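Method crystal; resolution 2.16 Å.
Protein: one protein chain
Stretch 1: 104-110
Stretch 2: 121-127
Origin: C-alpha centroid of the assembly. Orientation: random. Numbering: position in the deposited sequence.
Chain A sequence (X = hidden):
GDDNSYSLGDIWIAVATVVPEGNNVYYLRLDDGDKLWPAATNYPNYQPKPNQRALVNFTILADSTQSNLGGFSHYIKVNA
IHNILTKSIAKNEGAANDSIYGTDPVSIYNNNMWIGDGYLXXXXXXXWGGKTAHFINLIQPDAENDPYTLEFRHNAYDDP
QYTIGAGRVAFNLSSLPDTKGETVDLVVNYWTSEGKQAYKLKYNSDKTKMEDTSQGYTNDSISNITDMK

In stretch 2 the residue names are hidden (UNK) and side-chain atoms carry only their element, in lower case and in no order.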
# COMPACT_ATOMS: atom_id res chain seq x y z
N ASP A 104 -9.51 -14.40 7.21
CA ASP A 104 -9.63 -13.85 8.53
C ASP A 104 -10.06 -12.38 8.40
O ASP A 104 -9.35 -11.58 7.81
CB ASP A 104 -8.31 -13.98 9.27
CG ASP A 104 -8.02 -15.41 9.67
OD1 ASP A 104 -8.90 -16.03 10.29
OD2 ASP A 104 -6.92 -15.90 9.38
N PRO A 105 -11.21 -12.03 8.98
CA PRO A 105 -11.73 -10.70 8.75
C PRO A 105 -10.84 -9.56 9.26
O PRO A 105 -10.02 -9.72 10.15
CB PRO A 105 -13.11 -10.73 9.44
CG PRO A 105 -12.97 -11.77 10.50
CD PRO A 105 -12.11 -12.82 9.85
N VAL A 106 -11.00 -8.42 8.61
CA VAL A 106 -10.39 -7.17 9.02
C VAL A 106 -11.44 -6.06 9.02
O VAL A 106 -12.57 -6.22 8.50
CB VAL A 106 -9.26 -6.77 8.05
CG1 VAL A 106 -8.15 -7.91 7.92
CG2 VAL A 106 -9.84 -6.38 6.70
N SER A 107 -11.02 -4.92 9.54
CA SER A 107 -11.80 -3.69 9.54
C SER A 107 -11.08 -2.60 8.70
O SER A 107 -9.92 -2.28 8.97
CB SER A 107 -11.84 -3.25 11.00
OG SER A 107 -12.65 -2.15 11.16
N ILE A 108 -11.72 -2.08 7.66
CA ILE A 108 -11.19 -0.93 6.93
C ILE A 108 -12.28 0.18 6.82
O ILE A 108 -13.32 -0.05 6.27
CB ILE A 108 -10.73 -1.32 5.53
CG1 ILE A 108 -9.72 -2.51 5.55
CG2 ILE A 108 -10.04 -0.17 4.84
CD1 ILE A 108 -9.41 -3.05 4.15
N TYR A 109 -12.04 1.35 7.36
CA TYR A 109 -13.00 2.42 7.23
C TYR A 109 -12.73 3.13 5.92
O TYR A 109 -11.63 3.05 5.35
CB TYR A 109 -12.89 3.38 8.37
CG TYR A 109 -13.46 2.81 9.63
CD1 TYR A 109 -12.78 1.81 10.37
CD2 TYR A 109 -14.71 3.22 10.06
CE1 TYR A 109 -13.35 1.28 11.54
CE2 TYR A 109 -15.26 2.71 11.20
CZ TYR A 109 -14.59 1.74 11.95
OH TYR A 109 -15.24 1.28 13.07
N ASN A 110 -13.78 3.70 5.38
CA ASN A 110 -13.68 4.68 4.29
C ASN A 110 -12.64 5.77 4.64
O ASN A 110 -12.63 6.38 5.74
CB ASN A 110 -15.04 5.32 4.07
CG ASN A 110 -16.06 4.37 3.46
OD1 ASN A 110 -16.65 3.48 4.15
ND2 ASN A 110 -16.23 4.49 2.14
N UNK A 121 -2.75 1.89 -0.78
CA UNK A 121 -2.39 2.07 0.59
C UNK A 121 -3.56 1.71 1.49
O UNK A 121 -4.69 2.10 1.22
n UNK A 121 -1.07 4.60 -1.13
o UNK A 121 0.31 3.69 0.39
c UNK A 121 -2.01 3.52 0.82
c UNK A 121 -0.83 3.95 0.01
N UNK A 122 -3.28 0.95 2.53
CA UNK A 122 -4.27 0.51 3.42
C UNK A 122 -3.83 0.69 4.86
O UNK A 122 -2.69 0.41 5.19
c UNK A 122 -5.42 -2.71 1.44
c UNK A 122 -5.78 -1.35 4.16
c UNK A 122 -5.10 -1.22 1.78
c UNK A 122 -4.65 -0.97 3.20
N UNK A 123 -4.74 1.22 5.68
CA UNK A 123 -4.69 1.19 7.13
C UNK A 123 -5.87 0.35 7.58
O UNK A 123 -7.02 0.72 7.30
c UNK A 123 -5.98 2.60 9.99
c UNK A 123 -4.80 2.68 9.25
o UNK A 123 -4.77 2.87 13.44
c UNK A 123 -3.60 2.83 9.94
c UNK A 123 -4.76 2.82 12.08
c UNK A 123 -4.83 2.61 7.73
c UNK A 123 -3.57 2.92 11.37
c UNK A 123 -5.97 2.67 11.40
N UNK A 124 -5.61 -0.74 8.29
CA UNK A 124 -6.65 -1.72 8.63
C UNK A 124 -6.49 -2.14 10.06
O UNK A 124 -5.42 -1.94 10.67
c UNK A 124 -5.39 -3.86 7.91
c UNK A 124 -4.20 -3.58 7.29
c UNK A 124 -3.07 -4.38 7.50
c UNK A 124 -4.32 -5.76 9.00
c UNK A 124 -3.15 -5.47 8.36
c UNK A 124 -5.45 -4.95 8.76
c UNK A 124 -6.61 -2.95 7.69
N UNK A 125 -7.54 -2.70 10.63
CA UNK A 125 -7.46 -3.23 11.97
C UNK A 125 -7.92 -4.65 12.00
O UNK A 125 -8.69 -5.07 11.17
c UNK A 125 -8.35 -2.44 12.94
c UNK A 125 -7.93 -1.01 13.20
c UNK A 125 -8.98 -0.25 14.03
o UNK A 125 -8.65 0.03 15.18
o UNK A 125 -10.12 0.04 13.52
N UNK A 126 -7.46 -5.38 12.98
CA UNK A 126 -7.86 -6.77 13.13
C UNK A 126 -7.51 -7.19 14.54
O UNK A 126 -7.13 -6.33 15.34
o UNK A 126 -7.82 -8.95 11.99
c UNK A 126 -5.73 -7.76 12.16
c UNK A 126 -7.22 -7.65 12.02
N UNK A 127 -7.64 -8.47 14.85
CA UNK A 127 -7.33 -9.00 16.17
C UNK A 127 -6.00 -9.75 16.08
O UNK A 127 -5.77 -10.50 15.12
c UNK A 127 -10.99 -10.29 16.89
c UNK A 127 -9.84 -9.28 16.90
c UNK A 127 -9.80 -8.55 18.27
c UNK A 127 -8.46 -9.94 16.64
O HOH W 1 -9.93 -0.02 10.92
O HOH W 2 -9.42 1.32 8.78

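Position 121 carries two side-chain carbons, the second bearing one oxygen and one nitrogen: a short carboxamide, beyond reach of stretch 1. This is Asn 121, with its amide hydrogen-bonded elsewhere in the structure.

Position 122 has four carbons, forked at the first, with one arm two carbons long, and a carbon of it rests on Ile 108. That beta-branched pattern is Ile 122, whose CG2 lies 4.0 Å from Ile 108 CD1, a contact between two buried aliphatic side chains.

Position 123 shows one carbon, then a six-carbon ring bearing an oxygen. The ring stays well clear of stretch 1, and the backbone does the work here. This is Tyr 123. Water 2 accepts from Tyr 109 N at 3.0 Å and donates to Tyr 123 O at 2.9 Å, so it spans a gap where the two backbones do not bond directly.

At 124 one carbon leads to a six-carbon ring with no heteroatom; the first carbon packs on Ile 108 and the ring approaches Val 106. Hence Phe 124. Its CB lies 3.8 Å from Ile 108 CG1, and its CD2 lies 4.1 Å from Val 106 CG1, so this buried residue touches two aliphatic neighbours of stretch 1.

Position 125 has three carbons in a row, the third carrying two oxygens: a carboxylate on a two-methylene stem, its first carbon beside Ser 107 and one oxygen near the ring of Tyr 109. This is Glu 125. Its CB is 4.1 Å from Ser 107 CB. Water 1 donates to Glu 125 OE1 at 2.6 Å and to Ser 107 O at 3.0 Å, tying the carboxylate back to the opposing backbone.

Position 126 has one carbon carrying an oxygen and a carbon, the oxygen close to the carbonyl of Pro 105. This is Thr 126, whose OG1 donates to Pro 105 O at 3.0 Å, a side-chain bond to a carbonyl of the other stretch.

Position 127 has four carbons forked at the second, none in contact with stretch 1: Leu 127.

The contact is centred on one antiparallel bridge. Ser 107 N donates to Glu 125 O at 2.8 Å and Glu 125 N to Ser 107 O at 2.9 Å, both nearly straight, a closed pair that fixes the register. Around it the layout is economical: Val 106 and Ile 108 meet Ile 122 and Phe 124 in buried apolar packing, while Ser 107 and Glu 125 keep a partly exposed, watered side. Beyond the bridge, the Thr 126 hydroxyl extends the bonding in one direction and water 2 in the other.

Stretch 2, residues 121-127: NIYFETL
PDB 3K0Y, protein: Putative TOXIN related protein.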